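Local structure of N-(5'-phosphoribosyl)anthranilate isomerase (Thermococcus kodakarensis, 5LHF) at residues Y56-M61 and Q80-M85; F105-E110 and R144-V149; L134-V139 and V160-L165. The protein catalyses the isomerisation of N-(5-phospho-beta-D-ribosyl)anthranilate to 1-(2-carboxyphenylamino)-1-deoxy-D-ribulose 5-phosphate, the third of five steps from chorismate to L-tryptophan. One frame throughout, in Å; residues are numbered along the deposited sequence.

How the interactions relate
All three contacts belong to one eight-stranded TIM barrel. Interactions 1 and 3 are buried and join neighbouring parallel strands, each pair linked through a helix. Their chemistry is backbone hydrogen bonding, with side-chain packing and a serine or threonine hydroxyl, just past the strand, bonded to a backbone carbonyl. Interaction 2 lies further out and is partly buried. It ties the loop after strand 100-106 to helix 143-156 through an arginine-aspartate salt bridge. Strand 100-106 lies between the strands of interactions 1 and 3. Interactions 2 and 3 touch, since R109 NH2 also bonds V139 O. Interactions 1 and 3 meet where Q80 packs on L134; the centres of interactions 1 and 2 are about 20 Å apart.

Interaction 1 (Y56-M61 and Q80-M85); sequences YLVSTM and QVHSDM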
ATOM      1  N   TYR A  56       1.401   4.366  -7.736  1.00 10.61           N
ATOM      2  CA  TYR A  56       0.990   2.984  -7.951  1.00  7.75           C
ATOM      3  C   TYR A  56      -0.406   2.910  -8.548  1.00  9.17           C
ATOM      4  O   TYR A  56      -1.322   3.593  -8.087  1.00  9.60           O
ATOM      5  CB  TYR A  56       1.036   2.219  -6.623  1.00  8.40           C
ATOM      6  CG  TYR A  56       2.451   1.946  -6.179  1.00 11.77           C
ATOM      7  CD1 TYR A  56       3.198   2.920  -5.520  1.00  9.80           C
ATOM      8  CD2 TYR A  56       3.040   0.721  -6.433  1.00 10.33           C
ATOM      9  CE1 TYR A  56       4.506   2.672  -5.136  1.00 17.17           C
ATOM     10  CE2 TYR A  56       4.319   0.457  -6.060  1.00 12.53           C
ATOM     11  CZ  TYR A  56       5.057   1.426  -5.403  1.00 15.06           C
ATOM     12  OH  TYR A  56       6.359   1.117  -5.050  1.00 17.91           O
ATOM     13  N   LEU A  57      -0.565   2.065  -9.568  1.00  6.51           N
ATOM     14  CA  LEU A  57      -1.889   1.637 -10.017  1.00  8.10           C
ATOM     15  C   LEU A  57      -2.342   0.549  -9.059  1.00 10.42           C
ATOM     16  O   LEU A  57      -1.788  -0.555  -9.071  1.00 11.79           O
ATOM     17  CB  LEU A  57      -1.834   1.119 -11.452  1.00 10.21           C
ATOM     18  CG  LEU A  57      -3.176   0.860 -12.156  1.00  9.93           C
ATOM     19  CD1 LEU A  57      -3.951   2.171 -12.366  1.00 14.65           C
ATOM     20  CD2 LEU A  57      -2.952   0.140 -13.494  1.00 14.02           C
ATOM     21  N   VAL A  58      -3.321   0.861  -8.208  1.00  9.64           N
ATOM     22  CA  VAL A  58      -3.710  -0.009  -7.099  1.00  8.17           C
ATOM     23  C   VAL A  58      -4.990  -0.745  -7.471  1.00 11.15           C
ATOM     24  O   VAL A  58      -5.982  -0.108  -7.854  1.00  9.69           O
ATOM     25  CB  VAL A  58      -3.929   0.807  -5.816  1.00  8.21           C
ATOM     26  CG1 VAL A  58      -4.311  -0.113  -4.677  1.00  7.60           C
ATOM     27  CG2 VAL A  58      -2.692   1.681  -5.478  1.00  6.79           C
ATOM     28  N   SER A  59      -4.998  -2.069  -7.316  1.00  9.27           N
ATOM     29  CA  SER A  59      -6.207  -2.798  -7.685  1.00  9.61           C
ATOM     30  C   SER A  59      -6.257  -4.177  -7.047  1.00 12.13           C
ATOM     31  O   SER A  59      -5.232  -4.790  -6.727  1.00 13.29           O
ATOM     32  CB  SER A  59      -6.334  -2.937  -9.203  1.00  9.81           C
ATOM     33  OG  SER A  59      -7.597  -3.513  -9.543  1.00  9.59           O
ATOM     34  N   THR A  60      -7.482  -4.677  -6.925  1.00 12.04           N
ATOM     35  CA  THR A  60      -7.741  -6.049  -6.520  1.00 18.93           C
ATOM     36  C   THR A  60      -7.972  -6.969  -7.708  1.00 13.85           C
ATOM     37  O   THR A  60      -8.338  -8.132  -7.508  1.00 14.33           O
ATOM     38  CB  THR A  60      -8.954  -6.096  -5.599  1.00 14.40           C
ATOM     39  OG1 THR A  60     -10.072  -5.531  -6.292  1.00 15.53           O
ATOM     40  CG2 THR A  60      -8.682  -5.293  -4.329  1.00 12.89           C
ATOM     41  N   MET A  61      -7.785  -6.471  -8.933  1.00 15.36           N
ATOM     42  CA  MET A  61      -7.845  -7.319 -10.115  1.00 13.12           C
ATOM     43  C   MET A  61      -7.088  -8.617  -9.883  1.00 13.90           C
ATOM     44  O   MET A  61      -6.017  -8.628  -9.271  1.00 16.56           O
ATOM     45  CB  MET A  61      -7.270  -6.585 -11.326  1.00  8.52           C
ATOM     46  CG  MET A  61      -8.260  -5.648 -11.963  1.00 15.22           C
ATOM     47  SD  MET A  61      -7.533  -4.719 -13.306  1.00 15.04           S
ATOM     48  CE  MET A  61      -6.252  -3.746 -12.508  1.00  9.30           C
ATOM     49  N   GLN A  80       0.258  -1.971  -7.553  1.00  9.42           N
ATOM     50  CA  GLN A  80       0.056  -2.541  -6.224  1.00 10.55           C
ATOM     51  C   GLN A  80      -0.999  -3.624  -6.374  1.00 15.81           C
ATOM     52  O   GLN A  80      -2.166  -3.330  -6.648  1.00 13.91           O
ATOM     53  CB  GLN A  80      -0.362  -1.482  -5.213  1.00 12.20           C
ATOM     54  CG  GLN A  80      -0.807  -2.043  -3.856  1.00 15.24           C
ATOM     55  CD  GLN A  80      -0.817  -0.968  -2.777  1.00 13.33           C
ATOM     56  OE1 GLN A  80      -0.055  -0.005  -2.833  1.00 17.95           O
ATOM     57  NE2 GLN A  80      -1.739  -1.084  -1.846  1.00 16.16           N
ATOM     58  N   VAL A  81      -0.579  -4.870  -6.202  1.00 13.80           N
ATOM     59  CA  VAL A  81      -1.445  -6.025  -6.405  1.00 12.50           C
ATOM     60  C   VAL A  81      -2.054  -6.389  -5.056  1.00 15.99           C
ATOM     61  O   VAL A  81      -1.364  -6.899  -4.165  1.00 17.92           O
ATOM     62  CB  VAL A  81      -0.666  -7.192  -7.016  1.00 21.51           C
ATOM     63  CG1 VAL A  81      -1.529  -8.446  -7.123  1.00 21.84           C
ATOM     64  CG2 VAL A  81      -0.150  -6.799  -8.382  1.00 19.54           C
ATOM     65  N   HIS A  82      -3.340  -6.085  -4.899  1.00 16.48           N
ATOM     66  CA  HIS A  82      -4.144  -6.357  -3.710  1.00 25.93           C
ATOM     67  C   HIS A  82      -4.963  -7.622  -3.878  1.00 34.61           C
ATOM     68  O   HIS A  82      -6.163  -7.641  -3.592  1.00 45.93           O
ATOM     69  CB  HIS A  82      -5.064  -5.175  -3.418  1.00 34.31           C
ATOM     70  CG  HIS A  82      -4.613  -4.313  -2.285  1.00 31.22           C
ATOM     71  ND1 HIS A  82      -4.801  -4.662  -0.966  1.00 34.80           N
ATOM     72  CD2 HIS A  82      -3.998  -3.109  -2.271  1.00 26.68           C
ATOM     73  CE1 HIS A  82      -4.305  -3.719  -0.188  1.00 35.47           C
ATOM     74  NE2 HIS A  82      -3.815  -2.765  -0.956  1.00 34.68           N
ATOM     75  N   SER A  83      -4.344  -8.676  -4.392  1.00 28.65           N
ATOM     76  CA  SER A  83      -5.024  -9.930  -4.661  1.00 31.13           C
ATOM     77  C   SER A  83      -3.977 -11.027  -4.641  1.00 34.26           C
ATOM     78  O   SER A  83      -2.774 -10.760  -4.578  1.00 33.95           O
ATOM     79  CB  SER A  83      -5.767  -9.912  -6.000  1.00 25.60           C
ATOM     80  OG  SER A  83      -4.902 -10.262  -7.066  1.00 25.11           O
ATOM     81  N   ASP A  84      -4.447 -12.272  -4.680  1.00 39.79           N
ATOM     82  CA  ASP A  84      -3.564 -13.436  -4.669  1.00 44.21           C
ATOM     83  C   ASP A  84      -3.358 -13.991  -6.072  1.00 44.66           C
ATOM     84  O   ASP A  84      -3.389 -15.205  -6.290  1.00 49.14           O
ATOM     85  CB  ASP A  84      -4.098 -14.510  -3.721  1.00 53.55           C
ATOM     86  CG  ASP A  84      -5.578 -14.786  -3.915  1.00 61.53           C
ATOM     87  OD1 ASP A  84      -6.046 -14.742  -5.070  1.00 67.25           O
ATOM     88  OD2 ASP A  84      -6.276 -15.045  -2.910  1.00 61.43           O
ATOM     89  N   MET A  85      -3.175 -13.099  -7.042  1.00 36.86           N
ATOM     90  CA  MET A  85      -2.735 -13.495  -8.370  1.00 36.27           C
ATOM     91  C   MET A  85      -1.392 -14.213  -8.276  1.00 28.83           C
ATOM     92  O   MET A  85      -0.553 -13.895  -7.429  1.00 27.00           O
ATOM     93  CB  MET A  85      -2.629 -12.258  -9.264  1.00 28.75           C
ATOM     94  CG  MET A  85      -2.266 -12.521 -10.709  1.00 31.02           C
ATOM     95  SD  MET A  85      -2.398 -10.992 -11.687  1.00 25.20           S
ATOM     96  CE  MET A  85      -1.314  -9.923 -10.743  1.00 22.14           C
TER
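V58 and Q80 are paired across neighbouring parallel strands, and their side chains lie side by side, pointing the same way. V58 CG2 packs on Q80 CB at 3.9 Å. V58 CG1 touches the outer part of the glutamine, close to CG, CD and NE2. CG of Q80 is anti to the backbone N (chi1 171°), and the chain stays extended beyond it, which keeps it alongside the valine. V58 CG1 also meets H82 CD2, obliquely to the ring.

A backbone ladder joins the two strands. Q80 N bonds L57 O at 2.9 Å. Next, S59 N bonds Q80 O at 3.2 Å. H82 N then bonds S59 O at 2.9 Å, just past the strand. At the other end, the edge of the Y56 ring comes near Q80 N.

Past the strand ends the side chains take over. T60 CG2 packs on H82 CB at 3.7 Å. S83 OG donates to M61 O at 3.0 Å. With chi1 at 85°, OG sits between its own backbone N and carbonyl carbon, where it reaches M61 O. M61 O also receives a bond from W67 NE1 of helix 64-74.

A second shell sets these groups. S59 OG accepts from M61 N at 3.0 Å in an ST turn, and it also bonds V31 O. Q80 OE1 is held by K7 NZ.

Strand 55-59, helix 64-74 and strand 78-81 form a beta-alpha-beta unit of the TIM barrel. Q80 is a buried residue, and its OE1 is satisfied by K7. The serine hydroxyls carry hydrogen bonding beyond the regular ladder, into the loops.

Interaction 2 (F105-E110 and R144-V149); sequences FMVPRE and RHDYRV
This is a loop-to-helix contact at the C-terminal end of the TIM barrel strands, built round a salt bridge. The loop after strand 100-106 meets the first turns of helix 143-156. R109 grips D146 side-on with two nitrogens. R109 NE bonds D146 OD1 at 3.0 Å, on the syn side. R109 NH2 bonds D146 OD2 at 2.9 Å, from above the carboxylate plane. The arginine chain is extended from CG to NE, and the two flat groups are turned 45° to each other. NH2 also bonds V139 O, and OD2 accepts from G138 N, so the pair is tied to the loop after strand 132-136.

D146 OD1 has a second donor in H145 ND1, at 3.1 Å, and the oxygen lies in the plane of the imidazole. An alanine in place of D146 would probably leave the R109 guanidinium without its charged mate and the H145 ring freer to turn. V107 CG1 packs on V149 CG1 at 3.8 Å. P108 O lies at the edge of the H145 ring, 3.2 Å from CE1. A water bridges the segments, donating to V107 O and to D146 OD2, each at 2.7 Å.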
ATOM      1  N   PHE A 105      -0.438  -8.114   1.280  1.00 15.78           N
ATOM      2  CA  PHE A 105      -0.791  -9.350   1.969  1.00 16.35           C
ATOM      3  C   PHE A 105      -1.690  -9.032   3.153  1.00 22.30           C
ATOM      4  O   PHE A 105      -1.387  -8.132   3.941  1.00 17.63           O
ATOM      5  CB  PHE A 105       0.455 -10.091   2.481  1.00 20.91           C
ATOM      6  CG  PHE A 105       1.356 -10.598   1.397  1.00 20.46           C
ATOM      7  CD1 PHE A 105       1.170 -11.861   0.854  1.00 22.91           C
ATOM      8  CD2 PHE A 105       2.389  -9.810   0.915  1.00 24.35           C
ATOM      9  CE1 PHE A 105       2.003 -12.328  -0.148  1.00 25.85           C
ATOM     10  CE2 PHE A 105       3.227 -10.275  -0.084  1.00 26.23           C
ATOM     11  CZ  PHE A 105       3.034 -11.541  -0.614  1.00 28.49           C
ATOM     12  N   MET A 106      -2.777  -9.783   3.295  1.00 22.17           N
ATOM     13  CA  MET A 106      -3.563  -9.698   4.516  1.00 26.24           C
ATOM     14  C   MET A 106      -2.809 -10.375   5.655  1.00 26.66           C
ATOM     15  O   MET A 106      -2.115 -11.377   5.457  1.00 23.01           O
ATOM     16  CB  MET A 106      -4.933 -10.349   4.325  1.00 41.10           C
ATOM     17  CG  MET A 106      -5.865  -9.606   3.376  1.00 59.49           C
ATOM     18  SD  MET A 106      -7.442 -10.458   3.136  1.00 74.03           S
ATOM     19  CE  MET A 106      -6.883 -12.012   2.435  1.00 71.08           C
ATOM     20  N   VAL A 107      -2.923  -9.810   6.850  1.00 27.09           N
ATOM     21  CA  VAL A 107      -2.284 -10.419   8.015  1.00 27.42           C
ATOM     22  C   VAL A 107      -3.208 -11.507   8.555  1.00 33.42           C
ATOM     23  O   VAL A 107      -4.302 -11.199   9.050  1.00 37.30           O
ATOM     24  CB  VAL A 107      -1.963  -9.373   9.091  1.00 26.93           C
ATOM     25  CG1 VAL A 107      -1.252 -10.036  10.253  1.00 23.87           C
ATOM     26  CG2 VAL A 107      -1.136  -8.244   8.498  1.00 28.44           C
ATOM     27  N   PRO A 108      -2.821 -12.780   8.472  1.00 28.26           N
ATOM     28  CA  PRO A 108      -3.722 -13.855   8.903  1.00 29.62           C
ATOM     29  C   PRO A 108      -3.991 -13.809  10.399  1.00 30.15           C
ATOM     30  O   PRO A 108      -3.160 -13.358  11.192  1.00 22.97           O
ATOM     31  CB  PRO A 108      -2.962 -15.136   8.524  1.00 34.97           C
ATOM     32  CG  PRO A 108      -1.887 -14.703   7.570  1.00 30.48           C
ATOM     33  CD  PRO A 108      -1.547 -13.295   7.945  1.00 26.68           C
ATOM     34  N   ARG A 109      -5.168 -14.298  10.782  1.00 27.42           N
ATOM     35  CA  ARG A 109      -5.561 -14.420  12.183  1.00 29.25           C
ATOM     36  C   ARG A 109      -6.014 -15.844  12.473  1.00 40.09           C
ATOM     37  O   ARG A 109      -7.093 -16.083  13.020  1.00 42.13           O
ATOM     38  CB  ARG A 109      -6.663 -13.425  12.537  1.00 29.12           C
ATOM     39  CG  ARG A 109      -6.201 -11.967  12.640  1.00 28.81           C
ATOM     40  CD  ARG A 109      -7.409 -11.052  12.811  1.00 27.34           C
ATOM     41  NE  ARG A 109      -7.049  -9.643  12.897  1.00 28.43           N
ATOM     42  CZ  ARG A 109      -7.912  -8.679  13.193  1.00 25.26           C
ATOM     43  NH1 ARG A 109      -9.182  -8.982  13.429  1.00 25.69           N
ATOM     44  NH2 ARG A 109      -7.507  -7.415  13.261  1.00 24.39           N
ATOM     45  N   GLU A 110      -5.188 -16.817  12.093  1.00 34.27           N
ATOM     46  CA  GLU A 110      -5.537 -18.225  12.219  1.00 36.06           C
ATOM     47  C   GLU A 110      -5.047 -18.854  13.520  1.00 42.21           C
ATOM     48  O   GLU A 110      -5.347 -20.026  13.778  1.00 43.17           O
ATOM     49  CB  GLU A 110      -4.979 -19.009  11.028  1.00 42.64           C
ATOM     50  CG  GLU A 110      -5.436 -18.493   9.676  1.00 51.87           C
ATOM     51  CD  GLU A 110      -6.942 -18.335   9.592  1.00 62.55           C
ATOM     52  OE1 GLU A 110      -7.665 -19.214  10.109  1.00 66.62           O
ATOM     53  OE2 GLU A 110      -7.404 -17.329   9.012  1.00 68.20           O
ATOM     54  N   ARG A 144      -4.026  -5.653  17.570  1.00 27.02           N
ATOM     55  CA  ARG A 144      -2.791  -5.829  18.329  1.00 33.87           C
ATOM     56  C   ARG A 144      -2.078  -7.113  17.918  1.00 29.31           C
ATOM     57  O   ARG A 144      -0.848  -7.142  17.794  1.00 25.53           O
ATOM     58  CB  ARG A 144      -3.089  -5.823  19.830  1.00 39.35           C
ATOM     59  CG  ARG A 144      -3.254  -4.424  20.419  1.00 54.44           C
ATOM     60  CD  ARG A 144      -3.641  -4.455  21.895  1.00 64.19           C
ATOM     61  NE  ARG A 144      -2.519  -4.787  22.774  1.00 68.08           N
ATOM     62  CZ  ARG A 144      -1.750  -3.887  23.380  1.00 66.63           C
ATOM     63  NH1 ARG A 144      -1.975  -2.591  23.203  1.00 65.47           N
ATOM     64  NH2 ARG A 144      -0.753  -4.281  24.164  1.00 63.95           N
ATOM     65  N   HIS A 145      -2.843  -8.184  17.703  1.00 30.57           N
ATOM     66  CA  HIS A 145      -2.277  -9.421  17.176  1.00 27.13           C
ATOM     67  C   HIS A 145      -1.639  -9.197  15.813  1.00 29.48           C
ATOM     68  O   HIS A 145      -0.586  -9.772  15.506  1.00 26.41           O
ATOM     69  CB  HIS A 145      -3.377 -10.478  17.087  1.00 28.27           C
ATOM     70  CG  HIS A 145      -3.054 -11.625  16.178  1.00 30.16           C
ATOM     71  ND1 HIS A 145      -3.211 -11.561  14.809  1.00 33.91           N
ATOM     72  CD2 HIS A 145      -2.610 -12.875  16.447  1.00 34.94           C
ATOM     73  CE1 HIS A 145      -2.859 -12.715  14.274  1.00 33.72           C
ATOM     74  NE2 HIS A 145      -2.491 -13.531  15.247  1.00 31.28           N
ATOM     75  N   ASP A 146      -2.274  -8.384  14.970  1.00 28.65           N
ATOM     76  CA  ASP A 146      -1.730  -8.132  13.640  1.00 20.18           C
ATOM     77  C   ASP A 146      -0.393  -7.405  13.717  1.00 20.05           C
ATOM     78  O   ASP A 146       0.522  -7.704  12.945  1.00 24.29           O
ATOM     79  CB  ASP A 146      -2.733  -7.344  12.799  1.00 20.75           C
ATOM     80  CG  ASP A 146      -4.009  -8.126  12.520  1.00 28.06           C
ATOM     81  OD1 ASP A 146      -4.097  -9.301  12.929  1.00 31.18           O
ATOM     82  OD2 ASP A 146      -4.919  -7.558  11.877  1.00 29.01           O
ATOM     83  N   TYR A 147      -0.258  -6.452  14.646  1.00 17.83           N
ATOM     84  CA  TYR A 147       1.033  -5.791  14.838  1.00 19.94           C
ATOM     85  C   TYR A 147       2.112  -6.781  15.278  1.00 19.47           C
ATOM     86  O   TYR A 147       3.266  -6.692  14.842  1.00 23.48           O
ATOM     87  CB  TYR A 147       0.917  -4.670  15.873  1.00 16.73           C
ATOM     88  CG  TYR A 147       0.187  -3.409  15.441  1.00 16.83           C
ATOM     89  CD1 TYR A 147      -0.169  -3.177  14.117  1.00 21.80           C
ATOM     90  CD2 TYR A 147      -0.150  -2.444  16.384  1.00 23.90           C
ATOM     91  CE1 TYR A 147      -0.844  -2.004  13.752  1.00 25.48           C
ATOM     92  CE2 TYR A 147      -0.817  -1.278  16.026  1.00 26.46           C
ATOM     93  CZ  TYR A 147      -1.162  -1.063  14.725  1.00 22.70           C
ATOM     94  OH  TYR A 147      -1.820   0.104  14.409  1.00 27.00           O
ATOM     95  N   ARG A 148       1.766  -7.720  16.161  1.00 18.71           N
ATOM     96  CA  ARG A 148       2.764  -8.687  16.617  1.00 16.65           C
ATOM     97  C   ARG A 148       3.249  -9.566  15.474  1.00 17.21           C
ATOM     98  O   ARG A 148       4.440  -9.894  15.395  1.00 22.72           O
ATOM     99  CB  ARG A 148       2.192  -9.557  17.733  1.00 17.91           C
ATOM    100  CG  ARG A 148       1.928  -8.818  19.002  1.00 23.65           C
ATOM    101  CD  ARG A 148       1.019  -9.626  19.893  1.00 36.69           C
ATOM    102  NE  ARG A 148       0.272  -8.790  20.820  1.00 42.43           N
ATOM    103  CZ  ARG A 148       0.775  -8.265  21.929  1.00 48.12           C
ATOM    104  NH1 ARG A 148       2.037  -8.481  22.256  1.00 45.93           N
ATOM    105  NH2 ARG A 148       0.015  -7.524  22.708  1.00 54.36           N
ATOM    106  N   VAL A 149       2.335  -9.977  14.592  1.00 22.63           N
ATOM    107  CA  VAL A 149       2.733 -10.726  13.405  1.00 22.29           C
ATOM    108  C   VAL A 149       3.633  -9.871  12.525  1.00 17.97           C
ATOM    109  O   VAL A 149       4.706 -10.308  12.089  1.00 17.61           O
ATOM    110  CB  VAL A 149       1.491 -11.204  12.633  1.00 28.66           C
ATOM    111  CG1 VAL A 149       1.900 -11.845  11.304  1.00 24.77           C
ATOM    112  CG2 VAL A 149       0.667 -12.171  13.483  1.00 30.48           C
TER
HETATM  113  O   HOH W   1      -5.806  -9.005   9.746  1.00 18.16           O

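Interaction 3 (L134-V139 and V160-L165); sequences LLDTGV and VLAGGL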
ATOM      1  N   LEU A 134       3.723  -5.061   1.117  1.00 13.77           N
ATOM      2  CA  LEU A 134       2.802  -4.312   1.963  1.00 17.47           C
ATOM      3  C   LEU A 134       2.020  -5.280   2.839  1.00 13.87           C
ATOM      4  O   LEU A 134       1.497  -6.286   2.348  1.00 18.19           O
ATOM      5  CB  LEU A 134       1.846  -3.456   1.125  1.00 13.13           C
ATOM      6  CG  LEU A 134       0.940  -2.472   1.870  1.00 14.76           C
ATOM      7  CD1 LEU A 134       0.761  -1.168   1.044  1.00 12.72           C
ATOM      8  CD2 LEU A 134      -0.423  -3.114   2.142  1.00 15.47           C
ATOM      9  N   LEU A 135       1.949  -4.976   4.133  1.00 18.19           N
ATOM     10  CA  LEU A 135       1.182  -5.770   5.088  1.00 13.21           C
ATOM     11  C   LEU A 135      -0.064  -4.976   5.469  1.00 17.53           C
ATOM     12  O   LEU A 135       0.032  -3.916   6.100  1.00 18.67           O
ATOM     13  CB  LEU A 135       2.018  -6.124   6.325  1.00 13.56           C
ATOM     14  CG  LEU A 135       3.250  -7.015   6.121  1.00 21.47           C
ATOM     15  CD1 LEU A 135       3.899  -7.427   7.454  1.00 17.71           C
ATOM     16  CD2 LEU A 135       2.892  -8.241   5.304  1.00 18.98           C
ATOM     17  N   ASP A 136      -1.227  -5.494   5.102  1.00 17.39           N
ATOM     18  CA  ASP A 136      -2.501  -4.813   5.325  1.00 16.99           C
ATOM     19  C   ASP A 136      -3.129  -5.335   6.618  1.00 21.42           C
ATOM     20  O   ASP A 136      -3.685  -6.436   6.645  1.00 25.63           O
ATOM     21  CB  ASP A 136      -3.415  -5.036   4.125  1.00 21.84           C
ATOM     22  CG  ASP A 136      -4.650  -4.168   4.166  1.00 33.41           C
ATOM     23  OD1 ASP A 136      -5.662  -4.570   3.569  1.00 33.29           O
ATOM     24  OD2 ASP A 136      -4.619  -3.090   4.800  1.00 34.53           O
ATOM     25  N   THR A 137      -3.071  -4.534   7.680  1.00 25.45           N
ATOM     26  CA  THR A 137      -3.554  -4.930   8.999  1.00 28.87           C
ATOM     27  C   THR A 137      -5.054  -4.665   9.150  1.00 32.28           C
ATOM     28  O   THR A 137      -5.622  -3.788   8.497  1.00 29.67           O
ATOM     29  CB  THR A 137      -2.791  -4.187  10.094  1.00 31.35           C
ATOM     30  OG1 THR A 137      -3.039  -2.782   9.977  1.00 39.12           O
ATOM     31  CG2 THR A 137      -1.301  -4.437   9.964  1.00 39.30           C
ATOM     32  N   GLY A 138      -5.687  -5.424  10.047  1.00 33.05           N
ATOM     33  CA  GLY A 138      -7.128  -5.401  10.223  1.00 36.91           C
ATOM     34  C   GLY A 138      -7.593  -4.521  11.371  1.00 41.15           C
ATOM     35  O   GLY A 138      -6.844  -3.692  11.902  1.00 39.01           O
ATOM     36  N   VAL A 139      -8.853  -4.722  11.777  1.00 33.97           N
ATOM     37  CA  VAL A 139      -9.504  -3.837  12.745  1.00 34.81           C
ATOM     38  C   VAL A 139      -9.888  -4.577  14.021  1.00 31.09           C
ATOM     39  O   VAL A 139      -9.555  -5.752  14.198  1.00 23.44           O
ATOM     40  CB  VAL A 139     -10.740  -3.165  12.121  1.00 31.87           C
ATOM     41  CG1 VAL A 139     -10.320  -2.319  10.935  1.00 22.72           C
ATOM     42  CG2 VAL A 139     -11.790  -4.223  11.707  1.00 27.91           C
ATOM     43  N   VAL A 160       6.141  -2.463   4.109  1.00 11.16           N
ATOM     44  CA  VAL A 160       5.321  -1.263   4.219  1.00 10.57           C
ATOM     45  C   VAL A 160       4.098  -1.629   5.049  1.00 13.08           C
ATOM     46  O   VAL A 160       3.324  -2.517   4.666  1.00 14.25           O
ATOM     47  CB  VAL A 160       4.900  -0.733   2.836  1.00 12.90           C
ATOM     48  CG1 VAL A 160       4.004   0.504   2.979  1.00 13.87           C
ATOM     49  CG2 VAL A 160       6.116  -0.413   1.974  1.00 12.08           C
ATOM     50  N   LEU A 161       3.924  -0.968   6.189  1.00 15.27           N
ATOM     51  CA  LEU A 161       2.797  -1.234   7.078  1.00 15.66           C
ATOM     52  C   LEU A 161       1.594  -0.398   6.660  1.00 16.55           C
ATOM     53  O   LEU A 161       1.722   0.813   6.445  1.00 16.72           O
ATOM     54  CB  LEU A 161       3.166  -0.913   8.525  1.00 14.02           C
ATOM     55  CG  LEU A 161       2.120  -1.239   9.601  1.00 14.46           C
ATOM     56  CD1 LEU A 161       1.865  -2.736   9.716  1.00 18.41           C
ATOM     57  CD2 LEU A 161       2.569  -0.638  10.961  1.00 11.22           C
ATOM     58  N   ALA A 162       0.427  -1.040   6.561  1.00 15.13           N
ATOM     59  CA  ALA A 162      -0.782  -0.362   6.101  1.00 14.85           C
ATOM     60  C   ALA A 162      -1.977  -0.836   6.912  1.00 18.01           C
ATOM     61  O   ALA A 162      -1.907  -1.823   7.655  1.00 22.40           O
ATOM     62  CB  ALA A 162      -1.041  -0.611   4.608  1.00 17.03           C
ATOM     63  N   GLY A 163      -3.095  -0.134   6.737  1.00 21.75           N
ATOM     64  CA  GLY A 163      -4.340  -0.537   7.357  1.00 18.27           C
ATOM     65  C   GLY A 163      -4.739   0.303   8.552  1.00 17.26           C
ATOM     66  O   GLY A 163      -4.208   0.128   9.651  1.00 15.61           O
ATOM     67  N   GLY A 164      -5.678   1.225   8.339  1.00 15.66           N
ATOM     68  CA  GLY A 164      -6.249   2.011   9.418  1.00 24.14           C
ATOM     69  C   GLY A 164      -5.299   2.932  10.151  1.00 19.45           C
ATOM     70  O   GLY A 164      -5.577   3.292  11.292  1.00 20.30           O
ATOM     71  N   LEU A 165      -4.193   3.338   9.529  1.00 11.81           N
ATOM     72  CA  LEU A 165      -3.264   4.254  10.179  1.00 12.82           C
ATOM     73  C   LEU A 165      -3.817   5.669  10.150  1.00 15.93           C
ATOM     74  O   LEU A 165      -4.440   6.087   9.173  1.00 16.24           O
ATOM     75  CB  LEU A 165      -1.903   4.220   9.484  1.00 10.31           C
ATOM     76  CG  LEU A 165      -1.192   2.882   9.600  1.00 13.73           C
ATOM     77  CD1 LEU A 165       0.139   2.895   8.836  1.00 16.54           C
ATOM     78  CD2 LEU A 165      -0.993   2.518  11.083  1.00 12.98           C
TER
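L134 and V160 begin a run of paired residues between neighbouring parallel strands, which continues through L135 with L161 and D136 with A162. The strand axes lie 4.7 Å apart and differ by 20° in direction. Backbone hydrogen bonds come first. L135 N bonds V160 O, and A162 N bonds L135 O, both at 2.9 Å. T137 N then bonds A162 O at 3.0 Å.

A side-chain bond joins this ladder. T137 OG1, set between its own backbone N and carbonyl carbon (chi1 63°), donates to A162 O at 2.8 Å, so that carbonyl oxygen accepts from both the amide and the hydroxyl of one residue.

Apolar contacts are few. L134 CD2 rests on A162 CB at 3.6 Å, while its CD1 meets V160 CG1 at 4.1 Å. D183 of the next strand also touches L134, V160 and A162. Past the strand end, T137 CG2 meets L161 CD1 at 3.6 Å, the two side chains crossing at about a right angle.

G163 follows, its CA against D136 OD2. A side chain here would run into T137 O, and the backbone angles also leave no room for a beta carbon beside the preceding carbonyl.

Strands 132-136 and 160-162 and helix 143-156 form a beta-alpha-beta unit of the TIM barrel. A162 O is held by two donors of T137, which carries hydrogen bonding one residue past strand 132-136.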